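Local coordinates for bilirubin-inducible fluorescent protein UnaG (Anguilla japonica, PDB 4I3B) that binds unconjugated bilirubin with high affinity inside its beta-barrel and, once loaded, emits green fluorescence on excitation, the apoprotein being dark, at residues L41-K46 with M51-E56; T65-K70 with L97-K102; D81-V86 with T108-E113. One frame throughout, in Å; residues are numbered along the deposited sequence. Where two conformers were deposited one is given.

Contact 1: L41-K46 with M51-E56; sequences LYISQK and MTVKIE. With BLR (3-[5-[(Z)-(4-ethenyl-3-methyl-5-oxidanylidene-pyrrol-2-ylidene)methyl]-2-[[5-[(Z)-(3-ethenyl-4-methyl-5-oxidanylidene-pyrrol-2-ylidene)methyl]-3-(3-hydroxy-3-oxopropyl)-4-methyl-1H-pyrrol-2-yl]methyl]-4-methyl-1H-pyrrol-3-yl]propanoic acid), chain G.
Y42 and K54, and then S44 and T52, form the two hydrogen-bonded pairs of this antiparallel hairpin, each pair closed by two backbone N-H...O=C bonds. The straightest runs from K54 N to Y42 O (2.9 Å, 173° at the hydrogen). Between them, CA-H...O contacts bring I43 CA to T52 O and V53 CA to Y42 O. On the outer face Y42 OH donates to E56 OE1 at 2.9 Å, reaching the oxygen from above the carboxylate plane; the carboxylate stands at the ring's edge, nearly perpendicular to it (86°). K54 NZ is too far from the ring for more than a weak cation-pi attraction.

The inner face is apolar. L41 CD2 lies alongside I55 CG1 (3.8 Å), while I43 turns CG2 to M51 CE (3.6 Å) and CG1 to V53. The same side chains meet bilirubin: L41 CD1 reaches its lactam oxygen OB at 3.3 Å, and I55 CD1 packs on methyl CMA at 3.4 Å. A chi2 of 96°, well off the staggered positions, swings CD1 onto this pyrrole methyl.

Strand 7-15 pairs along the other edge of 41-46 and strand 64-70 along the other edge of 51-56, so the hairpin is a continuous piece of the barrel wall.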
# COMPACT_ATOMS: atom_id res chain seq x y z
N LEU A 41 -1.47 6.38 7.55
CA LEU A 41 -2.66 5.72 7.01
C LEU A 41 -3.80 5.83 7.99
O LEU A 41 -3.59 5.71 9.20
CB LEU A 41 -2.40 4.24 6.82
CG LEU A 41 -1.09 3.81 6.19
CD1 LEU A 41 -0.95 2.31 6.20
CD2 LEU A 41 -0.93 4.36 4.79
N TYR A 42 -5.02 5.98 7.45
CA TYR A 42 -6.24 5.96 8.25
C TYR A 42 -7.11 4.94 7.58
O TYR A 42 -7.61 5.16 6.47
CB TYR A 42 -6.93 7.33 8.23
CG TYR A 42 -6.03 8.47 8.63
CD1 TYR A 42 -5.96 8.88 9.96
CD2 TYR A 42 -5.24 9.12 7.69
CE1 TYR A 42 -5.14 9.93 10.35
CE2 TYR A 42 -4.39 10.15 8.07
CZ TYR A 42 -4.34 10.56 9.39
OH TYR A 42 -3.50 11.59 9.74
N ILE A 43 -7.27 3.81 8.26
CA ILE A 43 -7.99 2.68 7.71
C ILE A 43 -9.35 2.54 8.37
O ILE A 43 -9.47 2.56 9.59
CB ILE A 43 -7.16 1.41 7.93
CG1 ILE A 43 -5.82 1.60 7.25
CG2 ILE A 43 -7.89 0.18 7.37
CD1 ILE A 43 -4.93 0.35 7.22
N SER A 44 -10.40 2.38 7.58
CA SER A 44 -11.72 2.18 8.14
C SER A 44 -12.38 1.01 7.37
O SER A 44 -11.91 0.61 6.30
CB SER A 44 -12.53 3.49 8.07
OG SER A 44 -12.60 3.96 6.73
N GLN A 45 -13.38 0.40 7.97
CA GLN A 45 -14.01 -0.75 7.33
C GLN A 45 -15.48 -0.78 7.59
O GLN A 45 -15.99 -0.14 8.52
CB GLN A 45 -13.36 -2.06 7.81
CG GLN A 45 -13.78 -2.53 9.20
CD GLN A 45 -14.99 -3.45 9.18
OE1 GLN A 45 -15.25 -4.13 8.18
NE2 GLN A 45 -15.73 -3.47 10.27
N LYS A 46 -16.15 -1.56 6.75
CA LYS A 46 -17.57 -1.76 6.82
C LYS A 46 -17.86 -3.23 6.55
O LYS A 46 -17.41 -3.77 5.53
CB LYS A 46 -18.21 -0.83 5.78
CG LYS A 46 -18.32 0.61 6.27
CD LYS A 46 -18.88 1.56 5.23
CE LYS A 46 -18.83 3.01 5.71
NZ LYS A 46 -18.60 3.98 4.58
N MET A 51 -13.42 -1.71 2.74
CA MET A 51 -12.43 -0.87 3.40
C MET A 51 -12.23 0.44 2.69
O MET A 51 -12.40 0.55 1.47
CB MET A 51 -11.06 -1.60 3.47
CG MET A 51 -11.14 -2.92 4.21
SD MET A 51 -9.57 -3.81 4.32
CE MET A 51 -8.59 -2.71 5.32
N THR A 52 -11.84 1.45 3.46
CA THR A 52 -11.37 2.71 2.92
C THR A 52 -10.03 3.00 3.56
O THR A 52 -9.88 2.84 4.77
CB THR A 52 -12.33 3.83 3.27
OG1 THR A 52 -13.59 3.58 2.63
CG2 THR A 52 -11.81 5.16 2.81
N VAL A 53 -9.05 3.37 2.75
CA VAL A 53 -7.74 3.73 3.28
C VAL A 53 -7.44 5.15 2.78
O VAL A 53 -7.42 5.39 1.57
CB VAL A 53 -6.62 2.76 2.86
CG1 VAL A 53 -5.28 3.20 3.51
CG2 VAL A 53 -6.95 1.36 3.31
N LYS A 54 -7.24 6.07 3.73
CA LYS A 54 -6.81 7.41 3.40
C LYS A 54 -5.32 7.50 3.73
O LYS A 54 -4.89 7.06 4.79
CB LYS A 54 -7.56 8.45 4.21
CG LYS A 54 -7.12 9.86 3.91
CD LYS A 54 -7.86 10.93 4.73
CE LYS A 54 -7.10 12.26 4.73
NZ LYS A 54 -7.84 13.29 5.57
N ILE A 55 -4.54 8.07 2.81
CA ILE A 55 -3.09 8.10 2.95
C ILE A 55 -2.59 9.53 2.83
O ILE A 55 -2.92 10.23 1.87
CB ILE A 55 -2.42 7.23 1.85
CG1 ILE A 55 -2.96 5.79 1.87
CG2 ILE A 55 -0.88 7.23 2.01
CD1 ILE A 55 -4.08 5.51 0.90
N GLU A 56 -1.78 9.96 3.79
CA GLU A 56 -1.02 11.18 3.63
C GLU A 56 0.42 10.72 3.43
O GLU A 56 1.09 10.32 4.39
CB GLU A 56 -1.16 12.04 4.88
CG GLU A 56 -2.59 12.50 5.12
CD GLU A 56 -2.82 13.09 6.51
OE1 GLU A 56 -2.09 12.72 7.46
OE2 GLU A 56 -3.77 13.87 6.65
CHA BLR G . 1.18 4.06 0.75
NA BLR G . -0.79 2.50 1.02
C1A BLR G . -0.22 3.57 0.42
C2A BLR G . -1.06 4.03 -0.59
C3A BLR G . -2.17 3.18 -0.59
C4A BLR G . -1.98 2.24 0.42
CMA BLR G . -3.36 3.27 -1.50
CAA BLR G . -0.82 5.21 -1.47
CBA BLR G . -0.37 4.84 -2.83
CGA BLR G . -0.16 6.00 -3.73
O1A BLR G . 0.11 7.15 -3.26
O2A BLR G . -0.31 5.79 -4.98
CHB BLR G . -2.94 1.18 0.75
NB BLR G . -2.14 0.53 2.98
C1B BLR G . -3.03 0.42 1.89
C2B BLR G . -3.96 -0.60 2.18
C3B BLR G . -3.76 -1.10 3.34
C4B BLR G . -2.55 -0.49 4.03
CMB BLR G . -5.06 -0.99 1.21
OB BLR G . -2.01 -0.65 5.07
CAB BLR G . -4.53 -2.18 4.01
CBB BLR G . -4.25 -2.68 5.25
NC BLR G . 4.04 7.29 -2.29
C1C BLR G . 4.49 8.68 -2.76
C2C BLR G . 4.86 8.39 -4.18
C3C BLR G . 4.66 7.15 -4.48
C4C BLR G . 4.16 6.41 -3.42
CMC BLR G . 5.34 9.49 -5.06
OC BLR G . 4.54 9.68 -2.10
CAC BLR G . 4.87 6.53 -5.80
CBC BLR G . 5.91 6.86 -6.62
CHD BLR G . 3.84 5.09 -3.38
ND BLR G . 2.57 4.87 -1.17
C1D BLR G . 3.14 4.39 -2.29
C2D BLR G . 2.93 2.93 -2.29
C3D BLR G . 2.24 2.59 -1.15
C4D BLR G . 1.96 3.83 -0.40
CMD BLR G . 3.44 2.04 -3.38
CAD BLR G . 1.81 1.20 -0.79
CBD BLR G . 2.75 0.60 0.23
CGD BLR G . 2.41 1.04 1.61
O1D BLR G . 3.26 1.64 2.28
O2D BLR G . 1.29 0.78 2.12

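Contact 2: T65-K70 with L97-K102; sequences TQVKFK and LVYVQK. With BLR (3-[5-[(Z)-(4-ethenyl-3-methyl-5-oxidanylidene-pyrrol-2-ylidene)methyl]-2-[[5-[(Z)-(3-ethenyl-4-methyl-5-oxidanylidene-pyrrol-2-ylidene)methyl]-3-(3-hydroxy-3-oxopropyl)-4-methyl-1H-pyrrol-2-yl]methyl]-4-methyl-1H-pyrrol-3-yl]propanoic acid), chain G.
V67 and F69 reach across the barrel interior to Y99, and the meeting is one of van der Waals contact without a hydrogen bond between the two strands. The methyl CG1 of V67 comes to the phenolic end of Y99 from the opposite direction, 3.7 Å from OH. F69 CE2 approaches Y99 CE2 at 4.4 Å, an oblique and loose approach of the two rings. Both side chains point inward toward the other strand; within the interior, the F69 ring is turned to lie between its own backbone N and carbonyl carbon (chi1 55°). Side chains from strands that are not adjacent in the sheet thus meet inside the barrel of this fatty-acid-binding-protein (calycin) family member and line its bilirubin pocket.

Bilirubin touches both strands at this junction. Its methyl CMB sits 3.7 Å from Y99 CE2 and 3.9 Å from F69 CE2, so both rings share one methyl group, which lies near the plane of the F69 ring at its edge. V67 CG1 touches a second methyl, CMA, at 3.7 Å, and T65 adds its methyl CG2 beside the propionate oxygen O1A.

The polar end of Y99 is used outside the pair: its OH is hydrogen-bonded to E77 OE1, which probably holds the phenol beside V67. E77 OE1 also accepts from Q101 NE2, a bond that may steady the carboxylate.

Strand 64-70 is joined by backbone bonds to strand 50-56, and strand 96-103 lies between 86-93 and 106-115. V90 of strand 86-93 touches F69, L97 and Y99, so it packs beside this contact.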
# COMPACT_ATOMS: atom_id res chain seq x y z
N THR A 65 -3.97 10.63 -0.89
CA THR A 65 -4.94 9.95 -1.72
C THR A 65 -5.76 9.01 -0.88
O THR A 65 -5.65 8.98 0.35
CB THR A 65 -4.24 9.21 -2.89
OG1 THR A 65 -5.22 8.81 -3.85
CG2 THR A 65 -3.46 7.99 -2.42
N GLN A 66 -6.67 8.28 -1.54
CA GLN A 66 -7.45 7.27 -0.86
C GLN A 66 -7.76 6.14 -1.82
O GLN A 66 -7.78 6.35 -3.06
CB GLN A 66 -8.75 7.83 -0.29
CG GLN A 66 -9.76 8.08 -1.35
CD GLN A 66 -11.05 8.62 -0.77
OE1 GLN A 66 -11.27 8.61 0.46
NE2 GLN A 66 -11.93 9.09 -1.65
N VAL A 67 -8.01 4.96 -1.26
CA VAL A 67 -8.64 3.90 -2.02
C VAL A 67 -9.83 3.38 -1.22
O VAL A 67 -9.83 3.39 0.02
CB VAL A 67 -7.68 2.74 -2.33
CG1 VAL A 67 -6.59 3.16 -3.33
CG2 VAL A 67 -7.06 2.16 -1.07
N LYS A 68 -10.86 2.96 -1.95
CA LYS A 68 -12.06 2.36 -1.38
C LYS A 68 -12.35 1.10 -2.17
O LYS A 68 -12.40 1.14 -3.40
CB LYS A 68 -13.27 3.30 -1.54
CG LYS A 68 -13.22 4.59 -0.77
CD LYS A 68 -14.57 5.31 -0.83
CE LYS A 68 -14.67 6.39 0.23
NZ LYS A 68 -15.97 7.13 0.19
N PHE A 69 -12.59 -0.02 -1.49
CA PHE A 69 -12.83 -1.27 -2.19
C PHE A 69 -13.64 -2.25 -1.37
O PHE A 69 -13.74 -2.15 -0.14
CB PHE A 69 -11.50 -1.92 -2.59
CG PHE A 69 -10.55 -2.13 -1.43
CD1 PHE A 69 -10.64 -3.28 -0.64
CD2 PHE A 69 -9.57 -1.19 -1.13
CE1 PHE A 69 -9.76 -3.48 0.45
CE2 PHE A 69 -8.70 -1.39 -0.06
CZ PHE A 69 -8.80 -2.53 0.73
N LYS A 70 -14.20 -3.22 -2.09
CA LYS A 70 -14.84 -4.37 -1.50
C LYS A 70 -13.96 -5.59 -1.79
O LYS A 70 -13.50 -5.78 -2.91
CB LYS A 70 -16.24 -4.52 -2.12
CG LYS A 70 -16.99 -5.77 -1.70
CD LYS A 70 -18.45 -5.70 -2.12
CE LYS A 70 -19.08 -7.08 -2.14
NZ LYS A 70 -19.09 -7.74 -0.80
N LEU A 97 -3.74 -9.74 4.16
CA LEU A 97 -4.51 -9.00 3.17
C LEU A 97 -3.60 -8.85 1.98
O LEU A 97 -2.49 -8.30 2.09
CB LEU A 97 -4.90 -7.64 3.70
CG LEU A 97 -5.91 -6.87 2.89
CD1 LEU A 97 -7.30 -7.54 3.01
CD2 LEU A 97 -5.88 -5.43 3.37
N VAL A 98 -4.06 -9.35 0.84
CA VAL A 98 -3.23 -9.38 -0.37
C VAL A 98 -3.84 -8.53 -1.47
O VAL A 98 -5.00 -8.71 -1.83
CB VAL A 98 -3.06 -10.81 -0.87
CG1 VAL A 98 -2.28 -10.81 -2.16
CG2 VAL A 98 -2.38 -11.66 0.19
N TYR A 99 -3.05 -7.59 -1.96
CA TYR A 99 -3.49 -6.54 -2.88
C TYR A 99 -2.71 -6.70 -4.17
O TYR A 99 -1.46 -6.72 -4.15
CB TYR A 99 -3.17 -5.20 -2.20
CG TYR A 99 -3.75 -3.93 -2.77
CD1 TYR A 99 -3.50 -3.49 -4.07
CD2 TYR A 99 -4.54 -3.13 -1.96
CE1 TYR A 99 -4.02 -2.23 -4.54
CE2 TYR A 99 -5.04 -1.93 -2.41
CZ TYR A 99 -4.79 -1.48 -3.67
OH TYR A 99 -5.30 -0.26 -4.06
N VAL A 100 -3.42 -6.89 -5.28
CA VAL A 100 -2.76 -7.10 -6.58
C VAL A 100 -3.19 -6.02 -7.54
O VAL A 100 -4.39 -5.73 -7.68
CB VAL A 100 -3.06 -8.49 -7.18
CG1 VAL A 100 -2.44 -8.65 -8.59
CG2 VAL A 100 -2.59 -9.58 -6.22
N GLN A 101 -2.20 -5.40 -8.20
CA GLN A 101 -2.43 -4.44 -9.27
C GLN A 101 -1.98 -5.02 -10.60
O GLN A 101 -0.88 -5.61 -10.68
CB GLN A 101 -1.63 -3.16 -9.00
CG GLN A 101 -2.12 -2.37 -7.80
CD GLN A 101 -1.17 -1.25 -7.43
OE1 GLN A 101 0.03 -1.35 -7.69
NE2 GLN A 101 -1.69 -0.20 -6.83
N LYS A 102 -2.81 -4.82 -11.63
CA LYS A 102 -2.51 -5.26 -12.98
C LYS A 102 -2.60 -4.08 -13.93
O LYS A 102 -3.54 -3.30 -13.86
CB LYS A 102 -3.53 -6.30 -13.44
CG LYS A 102 -3.52 -7.55 -12.57
CD LYS A 102 -4.63 -8.51 -12.95
CE LYS A 102 -4.90 -9.51 -11.83
NZ LYS A 102 -6.21 -10.23 -11.97
CHA BLR G . 1.18 4.06 0.75
NA BLR G . -0.79 2.50 1.02
C1A BLR G . -0.22 3.57 0.42
C2A BLR G . -1.06 4.03 -0.59
C3A BLR G . -2.17 3.18 -0.59
C4A BLR G . -1.98 2.24 0.42
CMA BLR G . -3.36 3.27 -1.50
CAA BLR G . -0.82 5.21 -1.47
CBA BLR G . -0.37 4.84 -2.83
CGA BLR G . -0.16 6.00 -3.73
O1A BLR G . 0.11 7.15 -3.26
O2A BLR G . -0.31 5.79 -4.98
CHB BLR G . -2.94 1.18 0.75
NB BLR G . -2.14 0.53 2.98
C1B BLR G . -3.03 0.42 1.89
C2B BLR G . -3.96 -0.60 2.18
C3B BLR G . -3.76 -1.10 3.34
C4B BLR G . -2.55 -0.49 4.03
CMB BLR G . -5.06 -0.99 1.21
OB BLR G . -2.01 -0.65 5.07
CAB BLR G . -4.53 -2.18 4.01
CBB BLR G . -4.25 -2.68 5.25
NC BLR G . 4.04 7.29 -2.29
C1C BLR G . 4.49 8.68 -2.76
C2C BLR G . 4.86 8.39 -4.18
C3C BLR G . 4.66 7.15 -4.48
C4C BLR G . 4.16 6.41 -3.42
CMC BLR G . 5.34 9.49 -5.06
OC BLR G . 4.54 9.68 -2.10
CAC BLR G . 4.87 6.53 -5.80
CBC BLR G . 5.91 6.86 -6.62
CHD BLR G . 3.84 5.09 -3.38
ND BLR G . 2.57 4.87 -1.17
C1D BLR G . 3.14 4.39 -2.29
C2D BLR G . 2.93 2.93 -2.29
C3D BLR G . 2.24 2.59 -1.15
C4D BLR G . 1.96 3.83 -0.40
CMD BLR G . 3.44 2.04 -3.38
CAD BLR G . 1.81 1.20 -0.79
CBD BLR G . 2.75 0.60 0.23
CGD BLR G . 2.41 1.04 1.61
O1D BLR G . 3.26 1.64 2.28
O2D BLR G . 1.29 0.78 2.12

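Contact 3: D81-V86 with T108-E113; sequences DRRKGV and TTYVRE. With BLR (3-[5-[(Z)-(4-ethenyl-3-methyl-5-oxidanylidene-pyrrol-2-ylidene)methyl]-2-[[5-[(Z)-(3-ethenyl-4-methyl-5-oxidanylidene-pyrrol-2-ylidene)methyl]-3-(3-hydroxy-3-oxopropyl)-4-methyl-1H-pyrrol-2-yl]methyl]-4-methyl-1H-pyrrol-3-yl]propanoic acid), chain G.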
# COMPACT_ATOMS: atom_id res chain seq x y z
N ASP A 81 2.37 6.90 -8.60
CA ASP A 81 3.47 6.62 -9.51
C ASP A 81 3.11 6.88 -10.97
O ASP A 81 3.95 6.77 -11.85
CB ASP A 81 3.91 5.17 -9.35
CG ASP A 81 2.75 4.23 -9.46
OD1 ASP A 81 2.22 4.14 -10.57
OD2 ASP A 81 2.32 3.64 -8.44
N ARG A 82 1.84 7.21 -11.19
CA ARG A 82 1.30 7.66 -12.48
C ARG A 82 1.03 6.55 -13.52
O ARG A 82 0.67 6.83 -14.66
CB ARG A 82 2.15 8.81 -13.05
CG ARG A 82 2.14 10.06 -12.12
CD ARG A 82 2.82 11.29 -12.65
NE ARG A 82 3.14 12.22 -11.57
CZ ARG A 82 4.07 13.16 -11.65
NH1 ARG A 82 4.78 13.31 -12.76
NH2 ARG A 82 4.29 13.96 -10.63
N ARG A 83 1.14 5.29 -13.11
CA ARG A 83 0.78 4.22 -14.04
C ARG A 83 -0.63 4.39 -14.55
O ARG A 83 -1.54 4.78 -13.81
CB ARG A 83 0.87 2.85 -13.37
CG ARG A 83 2.27 2.25 -13.25
CD ARG A 83 2.22 1.05 -12.35
NE ARG A 83 1.84 1.43 -10.99
CZ ARG A 83 1.40 0.62 -10.05
NH1 ARG A 83 1.18 -0.68 -10.30
NH2 ARG A 83 1.10 1.12 -8.85
N LYS A 84 -0.83 4.04 -15.81
CA LYS A 84 -2.14 4.08 -16.44
C LYS A 84 -2.78 2.73 -16.56
O LYS A 84 -2.12 1.71 -16.77
CB LYS A 84 -2.03 4.67 -17.84
CG LYS A 84 -1.53 6.06 -17.82
CD LYS A 84 -2.09 6.82 -16.63
CE LYS A 84 -1.55 8.21 -16.65
NZ LYS A 84 -1.69 8.80 -18.01
N GLY A 85 -4.10 2.72 -16.44
CA GLY A 85 -4.85 1.50 -16.64
C GLY A 85 -4.73 0.50 -15.52
O GLY A 85 -4.86 -0.70 -15.76
N VAL A 86 -4.49 0.97 -14.31
CA VAL A 86 -4.32 0.06 -13.19
C VAL A 86 -5.65 -0.49 -12.72
O VAL A 86 -6.58 0.28 -12.39
CB VAL A 86 -3.59 0.75 -12.02
CG1 VAL A 86 -3.46 -0.20 -10.86
CG2 VAL A 86 -2.22 1.23 -12.49
N THR A 108 1.80 -6.57 -9.90
CA THR A 108 2.60 -6.36 -8.70
C THR A 108 1.71 -6.68 -7.49
O THR A 108 0.49 -6.53 -7.55
CB THR A 108 3.20 -4.92 -8.64
OG1 THR A 108 4.10 -4.86 -7.54
CG2 THR A 108 2.15 -3.84 -8.50
N THR A 109 2.32 -7.12 -6.39
CA THR A 109 1.58 -7.59 -5.24
C THR A 109 2.08 -6.93 -3.94
O THR A 109 3.29 -6.72 -3.75
CB THR A 109 1.70 -9.13 -5.16
OG1 THR A 109 1.30 -9.68 -6.41
CG2 THR A 109 0.84 -9.71 -4.03
N TYR A 110 1.14 -6.64 -3.06
CA TYR A 110 1.42 -6.16 -1.70
C TYR A 110 0.78 -7.13 -0.74
O TYR A 110 -0.42 -7.37 -0.82
CB TYR A 110 0.83 -4.78 -1.47
CG TYR A 110 1.08 -3.78 -2.54
CD1 TYR A 110 0.40 -3.85 -3.76
CD2 TYR A 110 2.00 -2.74 -2.35
CE1 TYR A 110 0.64 -2.92 -4.75
CE2 TYR A 110 2.22 -1.82 -3.33
CZ TYR A 110 1.54 -1.88 -4.52
OH TYR A 110 1.78 -0.93 -5.49
N VAL A 111 1.56 -7.67 0.20
CA VAL A 111 1.04 -8.58 1.23
C VAL A 111 1.16 -7.84 2.55
O VAL A 111 2.26 -7.39 2.92
CB VAL A 111 1.81 -9.91 1.28
CG1 VAL A 111 1.29 -10.79 2.39
CG2 VAL A 111 1.75 -10.65 -0.08
N ARG A 112 0.05 -7.73 3.27
CA ARG A 112 -0.04 -6.99 4.51
C ARG A 112 -0.47 -7.90 5.65
O ARG A 112 -1.42 -8.67 5.54
CB ARG A 112 -0.98 -5.79 4.34
CG ARG A 112 -0.37 -4.73 3.43
CD ARG A 112 -1.30 -3.58 3.20
NE ARG A 112 -0.68 -2.52 2.43
CZ ARG A 112 -0.91 -2.24 1.15
NH1 ARG A 112 -1.73 -2.97 0.39
NH2 ARG A 112 -0.27 -1.22 0.60
N GLU A 113 0.24 -7.77 6.77
CA GLU A 113 0.04 -8.61 7.94
C GLU A 113 0.35 -7.79 9.18
O GLU A 113 1.11 -6.82 9.10
CB GLU A 113 1.04 -9.78 7.90
CG GLU A 113 1.53 -10.18 6.49
CD GLU A 113 2.62 -11.26 6.49
OE1 GLU A 113 3.66 -11.09 5.78
OE2 GLU A 113 2.42 -12.29 7.20
CHA BLR G . 1.18 4.06 0.75
NA BLR G . -0.79 2.50 1.02
C1A BLR G . -0.22 3.57 0.42
C2A BLR G . -1.06 4.03 -0.59
C3A BLR G . -2.17 3.18 -0.59
C4A BLR G . -1.98 2.24 0.42
CMA BLR G . -3.36 3.27 -1.50
CAA BLR G . -0.82 5.21 -1.47
CBA BLR G . -0.37 4.84 -2.83
CGA BLR G . -0.16 6.00 -3.73
O1A BLR G . 0.11 7.15 -3.26
O2A BLR G . -0.31 5.79 -4.98
CHB BLR G . -2.94 1.18 0.75
NB BLR G . -2.14 0.53 2.98
C1B BLR G . -3.03 0.42 1.89
C2B BLR G . -3.96 -0.60 2.18
C3B BLR G . -3.76 -1.10 3.34
C4B BLR G . -2.55 -0.49 4.03
CMB BLR G . -5.06 -0.99 1.21
OB BLR G . -2.01 -0.65 5.07
CAB BLR G . -4.53 -2.18 4.01
CBB BLR G . -4.25 -2.68 5.25
NC BLR G . 4.04 7.29 -2.29
C1C BLR G . 4.49 8.68 -2.76
C2C BLR G . 4.86 8.39 -4.18
C3C BLR G . 4.66 7.15 -4.48
C4C BLR G . 4.16 6.41 -3.42
CMC BLR G . 5.34 9.49 -5.06
OC BLR G . 4.54 9.68 -2.10
CAC BLR G . 4.87 6.53 -5.80
CBC BLR G . 5.91 6.86 -6.62
CHD BLR G . 3.84 5.09 -3.38
ND BLR G . 2.57 4.87 -1.17
C1D BLR G . 3.14 4.39 -2.29
C2D BLR G . 2.93 2.93 -2.29
C3D BLR G . 2.24 2.59 -1.15
C4D BLR G . 1.96 3.83 -0.40
CMD BLR G . 3.44 2.04 -3.38
CAD BLR G . 1.81 1.20 -0.79
CBD BLR G . 2.75 0.60 0.23
CGD BLR G . 2.41 1.04 1.61
O1D BLR G . 3.26 1.64 2.28
O2D BLR G . 1.29 0.78 2.12
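R83 meets T108 and Y110 in a small, buried side-chain contact between the loop that leads from strand 75-77 to strand 86-93 and strand 106-115 of the barrel wall. No hydrogen bond links the two segments. R83 NH1 lies 3.8 Å from the methyl CG2 of T108, and NH2 lies 4.0 Å from Y110 OH, with the guanidinium and the ring tilted 47° to each other as the two side chains run past in opposite directions.

D81 holds one edge of the guanidinium. R83 grips it side-on, NE to OD1 at 2.8 Å and NH2 to OD2 at 2.8 Å; NE keeps OD1 in the guanidinium plane, yet meets it from well above the carboxylate plane. OD1 also accepts from R83 N, which closes an Asx turn. The bend of R83 at chi3 (-65°) folds the head back to its own loop acid. Q101 OE1 completes the grouping by accepting from both R83 NH1 and Y110 OH, tying arginine and phenol together through a third residue, and W103 makes a cation-pi contact with R83.

On the bilirubin side, Y110 CE2 lies 4.0 Å from the methylene CAD, and D81 CB packs beside the vinyl carbons CAC and CBC. R112, a bilirubin-binding residue, lays its guanidinium face nearly parallel over the terminal lactam ring that holds NB, with C1B over its centre, and NH2 donates to the propionate oxygen O2D at 3.0 Å (165° at the hydrogen).

The two arginines thus do different work. The charge of R83 is probably largely balanced by D81, to which the two-nitrogen bridge and the Asx turn tie it within the loop, whereas R112 pairs with the pigment's propionate group and would probably favour its ionised form.

How the contacts relate
Contact 1 is partly buried, with a polar outer face and an apolar inner one, whereas the touching residues of contacts 2 and 3 are all buried. Only contact 1 is built on backbone pairing between its own segments; contact 2 crosses the barrel interior by side-chain van der Waals contact, and contact 3 sets a loop arginine beside a strand. Strands 50-56 and 64-70 are neighbours, linking contacts 1 and 2 through V53 N to V67 O; strands 96-103 and 106-115 link contacts 2 and 3 through Y99 O to Y110 N. Contacts 1 and 3 lie on opposite sides of the chain's centre without touching, yet all three reach bilirubin.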